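Naphthalene dioxygenase large subunit (Rhodococcus sp., PDB 2B1X) forms the large, catalytic subunit of a Rieske-type ring-hydroxylating dioxygenase, carrying a [2Fe-2S] cluster and a separate mononuclear iron site. Local coordinates at residues N202-A214 / H295-F307. Numbering follows the deposited sequence.
Sequences NWKLGADNFVGDA and HGTVFPNLSIGNF
His295 reaches the last turn of helix 204-212 with its ring, ND1 donating its N-H to Phe210 O (3.1 Å, N-H...O 163°). The oxygen lies in the plane of the imidazole, whereas ND1 stands well above the carbonyl plane; NE2 bonds Asp418, so both ring nitrogens are engaged and the ring's rotation is fixed. His295 CE1 meets Gly212 C at 3.6 Å. At Gly296 the backbones come close, its CA 4.3 Å from Val211 CA. Thr297 lays CB against Val211 CB (3.7 Å), the two side chains crossing at about a right angle. With OG1 beside its own backbone N (chi1 -72°), Thr297 OG1 hydrogen-bonds Ser303 OG and lies 3.0 Å from Ala207 O, a possible second acceptor for its one proton. In the turn, cis-Pro300 sets CB 3.7 Å from Trp203 CH2 and its carbonyl oxygen at the indole edge, where this buried atom finds no polar partner. Asn301 CB borders Trp203 CE3. Ser303 CB packs 3.5 Å from Phe210 CB; Ile304 O reaches the edge of the Phe210 ring, and Phe307 CZ meets CE2 of that ring at 3.9 Å. The helix thus rests on a hairpin of the catalytic domain's antiparallel sheet, flanked by strands 250-254 and 318-330, while helices 369-382 and 422-436 pack against other sides of helix 204-212, near the iron site of His216, His221 and Asp372.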
loop_
_atom_site.group_PDB
_atom_site.type_symbol
_atom_site.label_atom_id
_atom_site.label_comp_id
_atom_site.label_asym_id
_atom_site.label_seq_id
_atom_site.Cartn_x
_atom_site.Cartn_y
_atom_site.Cartn_z
ATOM N N ASN A 202 -1.546 -1.148 17.549
ATOM C CA ASN A 202 -2.873 -1.557 17.987
ATOM C C ASN A 202 -3.436 -0.499 18.946
ATOM O O ASN A 202 -2.690 0.043 19.806
ATOM C CB ASN A 202 -2.839 -2.929 18.663
ATOM C CG ASN A 202 -4.236 -3.495 18.884
ATOM O OD1 ASN A 202 -4.756 -3.456 19.980
ATOM N ND2 ASN A 202 -4.839 -4.017 17.835
ATOM N N TRP A 203 -4.733 -0.184 18.802
ATOM C CA TRP A 203 -5.393 0.796 19.681
ATOM C C TRP A 203 -5.257 0.561 21.200
ATOM O O TRP A 203 -5.193 1.523 22.009
ATOM C CB TRP A 203 -6.886 0.882 19.278
ATOM C CG TRP A 203 -7.731 -0.331 19.648
ATOM C CD1 TRP A 203 -7.940 -1.468 18.895
ATOM C CD2 TRP A 203 -8.440 -0.529 20.862
ATOM N NE1 TRP A 203 -8.758 -2.346 19.573
ATOM C CE2 TRP A 203 -9.069 -1.799 20.791
ATOM C CE3 TRP A 203 -8.580 0.220 22.042
ATOM C CZ2 TRP A 203 -9.858 -2.306 21.834
ATOM C CZ3 TRP A 203 -9.370 -0.276 23.056
ATOM C CH2 TRP A 203 -9.995 -1.525 22.950
ATOM N N LYS A 204 -5.231 -0.707 21.608
ATOM C CA LYS A 204 -5.213 -1.068 23.031
ATOM C C LYS A 204 -3.985 -0.553 23.747
ATOM O O LYS A 204 -4.009 -0.356 24.961
ATOM C CB LYS A 204 -5.332 -2.602 23.241
ATOM C CG LYS A 204 -6.738 -3.187 22.997
ATOM C CD LYS A 204 -6.828 -4.749 23.223
ATOM C CE LYS A 204 -5.911 -5.517 22.271
ATOM N NZ LYS A 204 -6.398 -5.342 20.804
ATOM N N LEU A 205 -2.894 -0.330 23.021
ATOM C CA LEU A 205 -1.665 0.136 23.641
ATOM C C LEU A 205 -1.793 1.577 24.131
ATOM O O LEU A 205 -1.175 1.927 25.144
ATOM C CB LEU A 205 -0.476 -0.019 22.679
ATOM C CG LEU A 205 -0.123 -1.452 22.203
ATOM C CD1 LEU A 205 0.946 -1.442 21.113
ATOM C CD2 LEU A 205 0.395 -2.227 23.423
ATOM N N GLY A 206 -2.538 2.422 23.394
ATOM C CA GLY A 206 -2.890 3.759 23.858
ATOM C C GLY A 206 -3.821 3.684 25.065
ATOM O O GLY A 206 -3.621 4.354 26.071
ATOM N N ALA A 207 -4.836 2.837 24.976
ATOM C CA ALA A 207 -5.776 2.697 26.075
ATOM C C ALA A 207 -5.097 2.199 27.381
ATOM O O ALA A 207 -5.335 2.753 28.482
ATOM C CB ALA A 207 -6.919 1.780 25.634
ATOM N N ASP A 208 -4.222 1.199 27.243
ATOM C CA ASP A 208 -3.413 0.607 28.341
ATOM C C ASP A 208 -2.527 1.665 29.021
ATOM O O ASP A 208 -2.399 1.723 30.261
ATOM C CB ASP A 208 -2.520 -0.517 27.729
ATOM C CG ASP A 208 -1.529 -1.137 28.718
ATOM O OD1 ASP A 208 -0.305 -0.759 28.726
ATOM O OD2 ASP A 208 -1.869 -2.037 29.523
ATOM N N ASN A 209 -1.917 2.513 28.201
ATOM C CA ASN A 209 -1.033 3.552 28.679
ATOM C C ASN A 209 -1.755 4.596 29.536
ATOM O O ASN A 209 -1.301 4.923 30.652
ATOM C CB ASN A 209 -0.296 4.184 27.488
ATOM C CG ASN A 209 0.641 5.301 27.906
ATOM O OD1 ASN A 209 0.187 6.364 28.241
ATOM N ND2 ASN A 209 1.949 5.049 27.902
ATOM N N PHE A 210 -2.883 5.105 29.040
ATOM C CA PHE A 210 -3.602 6.149 29.751
ATOM C C PHE A 210 -4.433 5.606 30.905
ATOM O O PHE A 210 -4.679 6.354 31.804
ATOM C CB PHE A 210 -4.488 7.023 28.817
ATOM C CG PHE A 210 -3.766 8.190 28.210
ATOM C CD1 PHE A 210 -2.814 7.994 27.210
ATOM C CD2 PHE A 210 -3.991 9.490 28.680
ATOM C CE1 PHE A 210 -2.125 9.072 26.632
ATOM C CE2 PHE A 210 -3.277 10.603 28.133
ATOM C CZ PHE A 210 -2.330 10.385 27.109
ATOM N N VAL A 211 -4.889 4.338 30.871
ATOM C CA VAL A 211 -5.730 3.812 31.973
ATOM C C VAL A 211 -4.963 3.791 33.338
ATOM O O VAL A 211 -5.545 4.002 34.422
ATOM C CB VAL A 211 -6.468 2.429 31.616
ATOM C CG1 VAL A 211 -5.514 1.197 31.692
ATOM C CG2 VAL A 211 -7.749 2.203 32.496
ATOM N N GLY A 212 -3.646 3.610 33.288
ATOM C CA GLY A 212 -2.929 3.323 34.515
ATOM C C GLY A 212 -1.466 3.697 34.573
ATOM O O GLY A 212 -0.884 3.656 35.642
ATOM N N ASP A 213 -0.881 4.123 33.462
ATOM C CA ASP A 213 0.595 4.114 33.375
ATOM C C ASP A 213 1.272 5.475 33.549
ATOM O O ASP A 213 1.331 6.274 32.603
ATOM C CB ASP A 213 1.003 3.475 32.026
ATOM C CG ASP A 213 2.471 3.022 32.000
ATOM O OD1 ASP A 213 3.372 3.689 32.540
ATOM O OD2 ASP A 213 2.805 1.992 31.434
ATOM N N ALA A 214 1.753 5.742 34.759
ATOM C CA ALA A 214 2.634 6.853 35.026
ATOM C C ALA A 214 4.093 6.401 34.949
ATOM O O ALA A 214 4.975 7.190 34.605
ATOM C CB ALA A 214 2.335 7.413 36.402
ATOM N N HIS A 295 -5.001 11.069 34.485
ATOM C CA HIS A 295 -4.982 10.285 33.251
ATOM C C HIS A 295 -5.928 9.092 33.418
ATOM O O HIS A 295 -5.981 8.503 34.494
ATOM C CB HIS A 295 -3.559 9.804 32.966
ATOM C CG HIS A 295 -2.982 8.964 34.074
ATOM N ND1 HIS A 295 -3.043 7.589 34.078
ATOM C CD2 HIS A 295 -2.372 9.315 35.233
ATOM C CE1 HIS A 295 -2.470 7.125 35.182
ATOM N NE2 HIS A 295 -2.038 8.153 35.889
ATOM N N GLY A 296 -6.687 8.749 32.372
ATOM C CA GLY A 296 -7.619 7.652 32.482
ATOM C C GLY A 296 -8.146 7.193 31.144
ATOM O O GLY A 296 -7.939 7.823 30.097
ATOM N N THR A 297 -8.832 6.065 31.176
ATOM C CA THR A 297 -9.475 5.584 29.970
ATOM C C THR A 297 -10.893 5.212 30.323
ATOM O O THR A 297 -11.144 4.544 31.335
ATOM C CB THR A 297 -8.706 4.366 29.422
ATOM O OG1 THR A 297 -7.470 4.835 28.878
ATOM C CG2 THR A 297 -9.452 3.723 28.251
ATOM N N VAL A 298 -11.814 5.705 29.505
ATOM C CA VAL A 298 -13.177 5.212 29.488
ATOM C C VAL A 298 -13.270 4.023 28.501
ATOM O O VAL A 298 -13.170 4.185 27.282
ATOM C CB VAL A 298 -14.171 6.325 29.061
ATOM C CG1 VAL A 298 -15.597 5.825 29.164
ATOM C CG2 VAL A 298 -13.970 7.566 29.944
ATOM N N PHE A 299 -13.436 2.827 29.026
ATOM C CA PHE A 299 -13.462 1.649 28.159
ATOM C C PHE A 299 -14.501 1.804 27.050
ATOM O O PHE A 299 -15.605 2.274 27.313
ATOM C CB PHE A 299 -13.803 0.410 28.971
ATOM C CG PHE A 299 -13.602 -0.849 28.226
ATOM C CD1 PHE A 299 -12.402 -1.560 28.338
ATOM C CD2 PHE A 299 -14.624 -1.354 27.421
ATOM C CE1 PHE A 299 -12.209 -2.749 27.634
ATOM C CE2 PHE A 299 -14.436 -2.556 26.680
ATOM C CZ PHE A 299 -13.233 -3.243 26.794
ATOM N N PRO A 300 -14.185 1.394 25.821
ATOM C CA PRO A 300 -12.862 0.855 25.449
ATOM C C PRO A 300 -11.752 1.862 25.117
ATOM O O PRO A 300 -10.617 1.631 25.582
ATOM C CB PRO A 300 -13.162 -0.004 24.209
ATOM C CG PRO A 300 -14.449 0.634 23.609
ATOM C CD PRO A 300 -15.156 1.364 24.703
ATOM N N ASN A 301 -12.028 2.901 24.333
ATOM C CA ASN A 301 -10.931 3.555 23.587
ATOM C C ASN A 301 -10.970 5.088 23.657
ATOM O O ASN A 301 -10.458 5.760 22.770
ATOM C CB ASN A 301 -10.912 3.087 22.116
ATOM C CG ASN A 301 -12.108 3.624 21.310
ATOM O OD1 ASN A 301 -13.173 3.854 21.868
ATOM N ND2 ASN A 301 -11.918 3.849 20.014
ATOM N N LEU A 302 -11.581 5.639 24.709
ATOM C CA LEU A 302 -11.528 7.072 24.966
ATOM C C LEU A 302 -10.602 7.304 26.148
ATOM O O LEU A 302 -10.852 6.772 27.233
ATOM C CB LEU A 302 -12.925 7.653 25.299
ATOM C CG LEU A 302 -12.896 9.089 25.926
ATOM C CD1 LEU A 302 -12.428 10.076 24.870
ATOM C CD2 LEU A 302 -14.230 9.507 26.500
ATOM N N SER A 303 -9.545 8.097 25.955
ATOM C CA SER A 303 -8.653 8.409 27.072
ATOM C C SER A 303 -8.658 9.916 27.349
ATOM O O SER A 303 -8.979 10.715 26.467
ATOM C CB SER A 303 -7.213 7.924 26.823
ATOM O OG SER A 303 -7.127 6.498 26.688
ATOM N N ILE A 304 -8.333 10.255 28.595
ATOM C CA ILE A 304 -8.358 11.608 29.104
ATOM C C ILE A 304 -6.982 11.916 29.642
ATOM O O ILE A 304 -6.389 11.080 30.357
ATOM C CB ILE A 304 -9.413 11.692 30.236
ATOM C CG1 ILE A 304 -10.813 11.423 29.637
ATOM C CG2 ILE A 304 -9.346 13.029 30.969
ATOM C CD1 ILE A 304 -11.943 11.308 30.657
ATOM N N GLY A 305 -6.472 13.099 29.318
ATOM C CA GLY A 305 -5.323 13.648 30.020
ATOM C C GLY A 305 -5.577 15.063 30.498
ATOM O O GLY A 305 -5.889 15.927 29.681
ATOM N N ASN A 306 -5.488 15.308 31.805
ATOM C CA ASN A 306 -5.668 16.644 32.339
ATOM C C ASN A 306 -4.387 16.918 33.089
ATOM O O ASN A 306 -4.188 16.435 34.221
ATOM C CB ASN A 306 -6.897 16.716 33.262
ATOM C CG ASN A 306 -7.387 18.163 33.546
ATOM O OD1 ASN A 306 -8.405 18.337 34.190
ATOM N ND2 ASN A 306 -6.663 19.179 33.083
ATOM N N PHE A 307 -3.492 17.648 32.432
ATOM C CA PHE A 307 -2.101 17.747 32.873
ATOM C C PHE A 307 -1.672 19.197 33.046
ATOM O O PHE A 307 -2.152 20.092 32.347
ATOM C CB PHE A 307 -1.140 17.112 31.864
ATOM C CG PHE A 307 -1.389 15.653 31.562
ATOM C CD1 PHE A 307 -1.075 15.157 30.307
ATOM C CD2 PHE A 307 -1.905 14.769 32.513
ATOM C CE1 PHE A 307 -1.274 13.777 29.985
ATOM C CE2 PHE A 307 -2.120 13.407 32.189
ATOM C CZ PHE A 307 -1.792 12.920 30.925
#